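Local coordinates for protein pyocin S5 (Pseudomonas aeruginosa PAO1, PDB 6THK) that kills competing bacteria, probably by forming a channel in the cytoplasmic membrane that depolarises it and dissipates the energy of the cell, at residues 140-144 against 156-161; 58-62 against 168-172; 387-392 against 426-431. The protein carries 1 engineered substitution. All coordinates share one frame; numbering follows the deposited sequence.

Interaction 1: residues 140-144 against 156-161; sequences WVKIW and PFQQLV
Trp144 and Phe157 carry the tight half of this contact between the end of helix 133-145 and the start of helix 157-212, whose short segments run at 119° to each other. Phe157 turns an edge to the indole: its ring and the five-membered ring of Trp144 form an offset edge-to-face pair with planes at 76°, and Phe157 CD1 comes 3.8 Å from Trp144 CD2. The same residue adds a CH-pi contact, its CB standing almost on the normal of the six-membered ring of Trp144, 3.9 Å from that ring's centroid. With CG anti to the backbone N (chi1 -163°), Trp144 lies across the first turn of the partner helix, where Phe157 N approaches to 3.4 Å from CZ2. This N is above a face of the indole, offset toward its rim. The indole's own N-H is spent on the carbonyl of Tyr155, which, with the packing around it, limits the rotation of the ring. Beside it Leu160, buried, fills the angle between the helices: its CD2 packs 3.6 Å from Trp144 CB and 3.2 Å from Trp140 O, a carbonyl already engaged by the backbone N of Trp144. Trp140 is buried too and meets buried Val161 with its six-membered ring. The other side is more open: Pro156, at the N-cap position of the long helix, is exposed and offers Trp144 mainly its carbonyl carbon. Val141 and Ile143 are partly exposed and give little surface to the contact; the side chains of Val141 and Phe157 cross at about a right angle, CG2 of the valine 3.8 Å from CE1 of the phenylalanine. Arg152, from the short helix 149-154 that links the pair, makes a cation-pi contact with Trp144, while helix 42-87 closes another flank, placing Ile53 on Trp140 and Tyr48 on both Phe157 and Val161.

Interaction 2: residues 58-62 against 168-172; sequences RSIFE and AVAYY
Ile60 projects from helix 42-87 onto a patch of helix 157-212 made by Ala168, Val169 and Tyr172. Its CB, pointing at the partner helix, splits the side chain into two branches that part company at once. CG2, anti to the backbone N, goes to the aromatic side: it touches Tyr172 CD2 at the edge of the phenol ring, 3.6 Å away, and lies equally close, 3.6 Å, to Ala168 O. CG1 takes the other direction and crosses Val169, meeting its CG2 at 3.7 Å. At the tip, CD1 touches both that methyl group and Ala168 CB, 4.0 Å from the latter. The two helices run nearly parallel here, 20° apart with segment axes 9.6 Å from each other, a parallel helix pair toward one end of this elongated, largely helical protein. One residue on, Phe61 sends its side chain to the phenol end of Tyr172. CD1 of Phe61 lies 3.7 Å from Tyr172 CZ and 3.6 Å from Tyr172 OH, the two rings meeting obliquely with planes at 57°. The phenol is held on both faces, Phe61 CA over one and Tyr171 CD2 over the centre of the other. Its hydroxyl hydrogen-bonds to Glu129 OE1, and Glu129 with Asp127 binds a zinc ion about 5 Å from the Tyr172 side chain, so this tyrosine is a second-shell residue of the site. Tyr171 OH adds a weak hydrogen bond to Asp127.

Interaction 3: residues 387-392 against 426-431; sequences IAKAFD and FKISTE
An antiparallel helix-helix contact, largely apolar and buried, joins Ala388 and Phe391 of helix 381-392 to Lys427, Glu431 and Phe426 of helix 419-431 inside the colicin pore-forming domain. The segments run at 169° to each other with axes 9.0 Å apart, and at Ala388 and Lys427 the CA atoms approach to 4.8 Å, a closeness that the small alanine permits. The methyl group of Ala388 packs against Glu431 from CG to the carboxylate, CB to CG 3.5 Å. Further in, the side chains of Ile387 and Thr430 cross at about a right angle, with the CG2 methyl of Thr430 against Ile387 CB. Thr430 keeps its hydroxyl within its own helix, donating to Phe426 O over 3.0 Å from above the carbonyl plane. Phe391 and Phe426 meet obliquely, but their modelled overlap is too close and its detail doubtful. On the exposed edge Lys427 CD lies 3.1 Å from Asp392 OD1, whereas NZ stays 4.9 Å from that oxygen, probably a weak attraction at most; its ammonium instead makes a long salt bridge with Glu431 in its own helix. Deeper in the bundle, helix 468-481 covers both phenylalanines with Val475 and Ile387 with Leu470, and Trp435 and Phe438 pair edge-to-face with Phe426.

In the fold
Interactions 1 and 2 belong to one end of the molecule and interaction 3 to the other. The first two share helix 157-212, with centres 18 Å apart and nearest atoms about 6 Å apart: helix 133-145 meets its beginning, and helix 42-87 runs beside it further along. In sequence, interaction 1 is nested inside the loop closed by interaction 2, a loop that also supplies the zinc ligands Asp127 and Glu129. Interaction 3 follows in series, within the pore-forming domain, its centre 156 Å from that of interaction 1 and 145 Å from that of interaction 2. Long helices span the distance, so these contacts hold opposite ends of an elongated molecule, consistent with separate N-terminal and pore-forming parts.

Interaction 1: residues 140-144 against 156-161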
loop_
_atom_site.group_PDB
_atom_site.type_symbol
_atom_site.label_atom_id
_atom_site.label_comp_id
_atom_site.label_asym_id
_atom_site.label_seq_id
_atom_site.Cartn_x
_atom_site.Cartn_y
_atom_site.Cartn_z
ATOM N N TRP A 140 -27.751 -64.842 -49.192
ATOM C CA TRP A 140 -29.129 -64.581 -48.793
ATOM C C TRP A 140 -29.872 -65.867 -48.456
ATOM O O TRP A 140 -30.645 -65.915 -47.514
ATOM C CB TRP A 140 -29.879 -63.798 -49.866
ATOM C CG TRP A 140 -29.477 -62.374 -49.947
ATOM C CD1 TRP A 140 -28.576 -61.741 -49.161
ATOM C CD2 TRP A 140 -29.957 -61.396 -50.871
ATOM N NE1 TRP A 140 -28.458 -60.431 -49.532
ATOM C CE2 TRP A 140 -29.296 -60.194 -50.584
ATOM C CE3 TRP A 140 -30.878 -61.423 -51.914
ATOM C CZ2 TRP A 140 -29.526 -59.033 -51.300
ATOM C CZ3 TRP A 140 -31.104 -60.269 -52.622
ATOM C CH2 TRP A 140 -30.432 -59.089 -52.312
ATOM N N VAL A 141 -29.626 -66.917 -49.229
ATOM C CA VAL A 141 -30.272 -68.197 -48.993
ATOM C C VAL A 141 -29.883 -68.747 -47.633
ATOM O O VAL A 141 -30.725 -69.244 -46.901
ATOM C CB VAL A 141 -29.886 -69.223 -50.060
ATOM C CG1 VAL A 141 -30.152 -70.627 -49.552
ATOM C CG2 VAL A 141 -30.641 -68.960 -51.346
ATOM N N LYS A 142 -28.609 -68.610 -47.287
ATOM C CA LYS A 142 -28.103 -69.086 -46.011
ATOM C C LYS A 142 -28.797 -68.352 -44.874
ATOM O O LYS A 142 -29.093 -68.942 -43.848
ATOM C CB LYS A 142 -26.591 -68.905 -45.922
ATOM N N ILE A 143 -29.029 -67.056 -45.039
ATOM C CA ILE A 143 -29.721 -66.298 -44.011
ATOM C C ILE A 143 -31.136 -66.824 -43.845
ATOM O O ILE A 143 -31.604 -67.026 -42.736
ATOM C CB ILE A 143 -29.812 -64.804 -44.367
ATOM C CG1 ILE A 143 -28.420 -64.177 -44.379
ATOM C CG2 ILE A 143 -30.694 -64.067 -43.380
ATOM C CD1 ILE A 143 -28.380 -62.783 -44.972
ATOM N N TRP A 144 -31.803 -67.077 -44.962
ATOM C CA TRP A 144 -33.171 -67.568 -44.939
ATOM C C TRP A 144 -33.288 -68.939 -44.307
ATOM O O TRP A 144 -34.192 -69.197 -43.528
ATOM C CB TRP A 144 -33.736 -67.613 -46.351
ATOM C CG TRP A 144 -35.214 -67.714 -46.402
ATOM C CD1 TRP A 144 -36.108 -66.895 -45.794
ATOM C CD2 TRP A 144 -35.981 -68.687 -47.111
ATOM N NE1 TRP A 144 -37.385 -67.295 -46.077
ATOM C CE2 TRP A 144 -37.334 -68.395 -46.888
ATOM C CE3 TRP A 144 -35.654 -69.775 -47.920
ATOM C CZ2 TRP A 144 -38.358 -69.151 -47.433
ATOM C CZ3 TRP A 144 -36.669 -70.524 -48.460
ATOM C CH2 TRP A 144 -38.006 -70.210 -48.217
ATOM N N PRO A 156 -41.551 -65.592 -46.528
ATOM C CA PRO A 156 -41.026 -66.168 -47.779
ATOM C C PRO A 156 -39.668 -65.602 -48.194
ATOM O O PRO A 156 -39.251 -64.553 -47.684
ATOM C CB PRO A 156 -42.100 -65.808 -48.804
ATOM C CG PRO A 156 -42.718 -64.567 -48.278
ATOM C CD PRO A 156 -42.706 -64.705 -46.784
ATOM N N PHE A 157 -38.988 -66.289 -49.137
ATOM C CA PHE A 157 -37.688 -65.864 -49.632
ATOM C C PHE A 157 -37.728 -64.507 -50.297
ATOM O O PHE A 157 -36.779 -63.743 -50.150
ATOM C CB PHE A 157 -37.043 -66.896 -50.561
ATOM C CG PHE A 157 -35.612 -66.561 -50.928
ATOM C CD1 PHE A 157 -34.578 -66.780 -50.027
ATOM C CD2 PHE A 157 -35.308 -65.992 -52.158
ATOM C CE1 PHE A 157 -33.264 -66.458 -50.358
ATOM C CE2 PHE A 157 -33.990 -65.685 -52.493
ATOM C CZ PHE A 157 -32.976 -65.907 -51.586
ATOM N N GLN A 158 -38.817 -64.205 -51.027
ATOM C CA GLN A 158 -39.000 -62.917 -51.697
ATOM C C GLN A 158 -39.104 -61.783 -50.687
ATOM O O GLN A 158 -38.697 -60.659 -50.995
ATOM C CB GLN A 158 -40.215 -62.934 -52.633
ATOM C CG GLN A 158 -40.086 -63.922 -53.801
ATOM C CD GLN A 158 -38.718 -63.930 -54.462
ATOM O OE1 GLN A 158 -38.216 -62.908 -54.940
ATOM N NE2 GLN A 158 -38.101 -65.096 -54.497
ATOM N N GLN A 159 -39.637 -62.093 -49.473
ATOM C CA GLN A 159 -39.778 -61.151 -48.364
ATOM C C GLN A 159 -38.428 -60.827 -47.798
ATOM O O GLN A 159 -38.153 -59.653 -47.533
ATOM C CB GLN A 159 -40.725 -61.658 -47.265
ATOM C CG GLN A 159 -41.244 -60.551 -46.330
ATOM C CD GLN A 159 -41.805 -59.302 -47.011
ATOM O OE1 GLN A 159 -42.289 -59.319 -48.154
ATOM N NE2 GLN A 159 -41.748 -58.189 -46.295
ATOM N N LEU A 160 -37.562 -61.835 -47.716
ATOM C CA LEU A 160 -36.202 -61.658 -47.232
ATOM C C LEU A 160 -35.396 -60.824 -48.222
ATOM O O LEU A 160 -34.610 -59.975 -47.832
ATOM C CB LEU A 160 -35.521 -62.999 -47.020
ATOM C CG LEU A 160 -34.050 -62.865 -46.646
ATOM C CD1 LEU A 160 -33.909 -62.607 -45.160
ATOM C CD2 LEU A 160 -33.257 -64.088 -47.057
ATOM N N VAL A 161 -35.578 -61.099 -49.505
ATOM C CA VAL A 161 -34.922 -60.339 -50.580
ATOM C C VAL A 161 -35.169 -58.836 -50.369
ATOM O O VAL A 161 -34.205 -58.092 -50.296
ATOM C CB VAL A 161 -35.284 -60.870 -52.009
ATOM C CG1 VAL A 161 -34.916 -59.881 -53.117
ATOM C CG2 VAL A 161 -34.607 -62.208 -52.269
#

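Interaction 2: residues 58-62 against 168-172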
loop_
_atom_site.group_PDB
_atom_site.type_symbol
_atom_site.label_atom_id
_atom_site.label_comp_id
_atom_site.label_asym_id
_atom_site.label_seq_id
_atom_site.Cartn_x
_atom_site.Cartn_y
_atom_site.Cartn_z
ATOM N N ARG A 58 -27.078 -53.231 -58.011
ATOM C CA ARG A 58 -26.263 -52.321 -58.784
ATOM C C ARG A 58 -26.779 -50.884 -58.666
ATOM O O ARG A 58 -25.996 -49.948 -58.610
ATOM C CB ARG A 58 -26.209 -52.773 -60.231
ATOM C CG ARG A 58 -25.638 -51.744 -61.168
ATOM C CD ARG A 58 -24.133 -51.849 -61.237
ATOM N NE ARG A 58 -23.593 -50.786 -62.068
ATOM C CZ ARG A 58 -22.511 -50.908 -62.817
ATOM N NH1 ARG A 58 -21.844 -52.051 -62.838
ATOM N NH2 ARG A 58 -22.100 -49.883 -63.544
ATOM N N SER A 59 -28.096 -50.708 -58.676
ATOM C CA SER A 59 -28.680 -49.379 -58.526
ATOM C C SER A 59 -28.376 -48.784 -57.155
ATOM O O SER A 59 -28.015 -47.626 -57.042
ATOM C CB SER A 59 -30.186 -49.427 -58.749
ATOM O OG SER A 59 -30.477 -49.640 -60.113
ATOM N N ILE A 60 -28.511 -49.603 -56.124
ATOM C CA ILE A 60 -28.229 -49.224 -54.727
ATOM C C ILE A 60 -26.792 -48.734 -54.595
ATOM O O ILE A 60 -26.540 -47.715 -53.960
ATOM C CB ILE A 60 -28.539 -50.423 -53.767
ATOM C CG1 ILE A 60 -30.071 -50.595 -53.584
ATOM C CG2 ILE A 60 -27.785 -50.337 -52.411
ATOM C CD1 ILE A 60 -30.568 -51.869 -52.895
ATOM N N PHE A 61 -25.862 -49.469 -55.211
ATOM C CA PHE A 61 -24.444 -49.191 -55.228
ATOM C C PHE A 61 -24.133 -47.912 -55.993
ATOM O O PHE A 61 -23.254 -47.160 -55.585
ATOM C CB PHE A 61 -23.664 -50.393 -55.774
ATOM C CG PHE A 61 -22.235 -50.071 -56.117
ATOM C CD1 PHE A 61 -21.318 -49.772 -55.121
ATOM C CD2 PHE A 61 -21.823 -50.002 -57.440
ATOM C CE1 PHE A 61 -20.010 -49.431 -55.440
ATOM C CE2 PHE A 61 -20.509 -49.679 -57.761
ATOM C CZ PHE A 61 -19.606 -49.404 -56.760
ATOM N N GLU A 62 -24.848 -47.677 -57.106
ATOM C CA GLU A 62 -24.723 -46.480 -57.934
ATOM C C GLU A 62 -25.216 -45.246 -57.160
ATOM O O GLU A 62 -24.505 -44.245 -57.130
ATOM C CB GLU A 62 -25.482 -46.646 -59.265
ATOM C CG GLU A 62 -24.920 -47.725 -60.172
ATOM C CD GLU A 62 -23.466 -47.489 -60.524
ATOM O OE1 GLU A 62 -23.080 -46.321 -60.767
ATOM O OE2 GLU A 62 -22.697 -48.475 -60.483
ATOM N N ALA A 168 -28.958 -53.316 -47.746
ATOM C CA ALA A 168 -27.938 -52.907 -48.726
ATOM C C ALA A 168 -27.896 -51.374 -48.819
ATOM O O ALA A 168 -26.817 -50.800 -48.929
ATOM C CB ALA A 168 -28.235 -53.507 -50.092
ATOM N N VAL A 169 -29.078 -50.718 -48.754
ATOM C CA VAL A 169 -29.200 -49.255 -48.752
ATOM C C VAL A 169 -28.571 -48.764 -47.452
ATOM O O VAL A 169 -27.669 -47.926 -47.509
ATOM C CB VAL A 169 -30.668 -48.779 -48.935
ATOM C CG1 VAL A 169 -30.844 -47.323 -48.526
ATOM C CG2 VAL A 169 -31.124 -48.988 -50.369
ATOM N N ALA A 170 -28.977 -49.366 -46.299
ATOM C CA ALA A 170 -28.438 -49.084 -44.963
ATOM C C ALA A 170 -26.904 -49.134 -44.935
ATOM O O ALA A 170 -26.294 -48.218 -44.374
ATOM C CB ALA A 170 -29.011 -50.060 -43.947
ATOM N N TYR A 171 -26.280 -50.166 -45.588
ATOM C CA TYR A 171 -24.818 -50.320 -45.660
ATOM C C TYR A 171 -24.133 -49.131 -46.335
ATOM O O TYR A 171 -23.139 -48.631 -45.807
ATOM C CB TYR A 171 -24.412 -51.639 -46.334
ATOM C CG TYR A 171 -22.940 -51.730 -46.694
ATOM C CD1 TYR A 171 -21.967 -51.892 -45.710
ATOM C CD2 TYR A 171 -22.518 -51.638 -48.017
ATOM C CE1 TYR A 171 -20.614 -51.951 -46.032
ATOM C CE2 TYR A 171 -21.166 -51.694 -48.352
ATOM C CZ TYR A 171 -20.217 -51.866 -47.357
ATOM O OH TYR A 171 -18.880 -51.931 -47.685
ATOM N N TYR A 172 -24.635 -48.703 -47.502
ATOM C CA TYR A 172 -24.059 -47.579 -48.232
ATOM C C TYR A 172 -24.423 -46.226 -47.601
ATOM O O TYR A 172 -23.700 -45.255 -47.805
ATOM C CB TYR A 172 -24.402 -47.650 -49.734
ATOM C CG TYR A 172 -23.738 -48.808 -50.451
ATOM C CD1 TYR A 172 -22.353 -48.866 -50.597
ATOM C CD2 TYR A 172 -24.495 -49.840 -51.001
ATOM C CE1 TYR A 172 -21.735 -49.938 -51.244
ATOM C CE2 TYR A 172 -23.892 -50.902 -51.679
ATOM C CZ TYR A 172 -22.510 -50.951 -51.787
ATOM O OH TYR A 172 -21.903 -52.006 -52.422
#

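Interaction 3: residues 387-392 against 426-431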
loop_
_atom_site.group_PDB
_atom_site.type_symbol
_atom_site.label_atom_id
_atom_site.label_comp_id
_atom_site.label_asym_id
_atom_site.label_seq_id
_atom_site.Cartn_x
_atom_site.Cartn_y
_atom_site.Cartn_z
ATOM N N ILE A 387 34.687 42.813 44.800
ATOM C CA ILE A 387 33.639 42.566 43.820
ATOM C C ILE A 387 34.248 42.550 42.404
ATOM O O ILE A 387 33.964 41.637 41.638
ATOM C CB ILE A 387 32.414 43.519 43.980
ATOM C CG1 ILE A 387 31.769 43.361 45.374
ATOM C CG2 ILE A 387 31.363 43.256 42.874
ATOM C CD1 ILE A 387 31.114 44.645 45.927
ATOM N N ALA A 388 35.132 43.505 42.089
ATOM C CA ALA A 388 35.813 43.558 40.788
ATOM C C ALA A 388 36.605 42.269 40.505
ATOM O O ALA A 388 36.414 41.668 39.449
ATOM C CB ALA A 388 36.712 44.763 40.730
ATOM N N LYS A 389 37.398 41.793 41.492
ATOM C CA LYS A 389 38.189 40.558 41.416
ATOM C C LYS A 389 37.348 39.327 41.149
ATOM O O LYS A 389 37.765 38.481 40.349
ATOM C CB LYS A 389 39.048 40.367 42.672
ATOM N N ALA A 390 36.168 39.264 41.748
ATOM C CA ALA A 390 35.252 38.149 41.572
ATOM C C ALA A 390 34.800 38.035 40.126
ATOM O O ALA A 390 34.726 36.960 39.574
ATOM C CB ALA A 390 34.056 38.315 42.470
ATOM N N PHE A 391 34.503 39.172 39.531
ATOM C CA PHE A 391 34.068 39.244 38.166
ATOM C C PHE A 391 35.154 38.819 37.191
ATOM O O PHE A 391 34.860 38.255 36.171
ATOM C CB PHE A 391 33.635 40.653 37.851
ATOM C CG PHE A 391 32.228 40.958 38.236
ATOM C CD1 PHE A 391 31.204 40.142 37.851
ATOM C CD2 PHE A 391 31.932 42.087 38.957
ATOM C CE1 PHE A 391 29.911 40.449 38.183
ATOM C CE2 PHE A 391 30.643 42.408 39.294
ATOM C CZ PHE A 391 29.628 41.580 38.911
ATOM N N ASP A 392 36.404 39.111 37.516
ATOM C CA ASP A 392 37.544 38.760 36.683
ATOM C C ASP A 392 37.692 37.261 36.682
ATOM O O ASP A 392 38.057 36.696 35.686
ATOM C CB ASP A 392 38.840 39.385 37.216
ATOM C CG ASP A 392 39.198 40.698 36.545
ATOM O OD1 ASP A 392 38.371 41.210 35.779
ATOM O OD2 ASP A 392 40.300 41.235 36.793
ATOM N N PHE A 426 30.770 45.901 34.041
ATOM C CA PHE A 426 30.263 45.875 35.405
ATOM C C PHE A 426 31.400 46.131 36.391
ATOM O O PHE A 426 31.251 46.897 37.334
ATOM C CB PHE A 426 29.610 44.533 35.714
ATOM C CG PHE A 426 28.738 44.555 36.929
ATOM C CD1 PHE A 426 29.282 44.763 38.176
ATOM C CD2 PHE A 426 27.377 44.376 36.826
ATOM C CE1 PHE A 426 28.491 44.777 39.305
ATOM C CE2 PHE A 426 26.574 44.403 37.946
ATOM C CZ PHE A 426 27.133 44.604 39.190
ATOM N N LYS A 427 32.543 45.496 36.140
ATOM C CA LYS A 427 33.732 45.634 36.972
ATOM C C LYS A 427 34.275 47.058 36.965
ATOM O O LYS A 427 34.599 47.601 38.005
ATOM C CB LYS A 427 34.807 44.655 36.517
ATOM C CG LYS A 427 36.226 45.145 36.720
ATOM C CD LYS A 427 37.246 44.109 36.272
ATOM C CE LYS A 427 38.064 44.596 35.086
ATOM N NZ LYS A 427 38.124 46.079 35.000
ATOM N N ILE A 428 34.311 47.688 35.793
ATOM C CA ILE A 428 34.783 49.066 35.666
ATOM C C ILE A 428 33.858 49.988 36.442
ATOM O O ILE A 428 34.296 50.885 37.140
ATOM C CB ILE A 428 34.819 49.524 34.201
ATOM C CG1 ILE A 428 35.857 48.743 33.409
ATOM C CG2 ILE A 428 35.122 51.008 34.110
ATOM C CD1 ILE A 428 35.687 48.880 31.918
ATOM N N SER A 429 32.564 49.720 36.326
ATOM C CA SER A 429 31.497 50.427 37.006
ATOM C C SER A 429 31.493 50.237 38.520
ATOM O O SER A 429 30.838 50.980 39.205
ATOM C CB SER A 429 30.146 50.023 36.433
ATOM O OG SER A 429 29.826 50.814 35.313
ATOM N N THR A 430 32.085 49.158 39.016
ATOM C CA THR A 430 32.176 48.916 40.444
ATOM C C THR A 430 33.371 49.687 41.012
ATOM O O THR A 430 33.272 50.351 42.034
ATOM C CB THR A 430 32.356 47.423 40.732
ATOM O OG1 THR A 430 31.170 46.723 40.358
ATOM C CG2 THR A 430 32.612 47.193 42.197
ATOM N N GLU A 431 34.496 49.582 40.319
ATOM C CA GLU A 431 35.756 50.235 40.655
ATOM C C GLU A 431 35.650 51.743 40.572
ATOM O O GLU A 431 36.138 52.440 41.458
ATOM C CB GLU A 431 36.892 49.681 39.791
ATOM C CG GLU A 431 37.151 48.209 40.071
ATOM C CD GLU A 431 38.532 47.696 39.727
ATOM O OE1 GLU A 431 38.840 47.580 38.518
ATOM O OE2 GLU A 431 39.286 47.355 40.669
#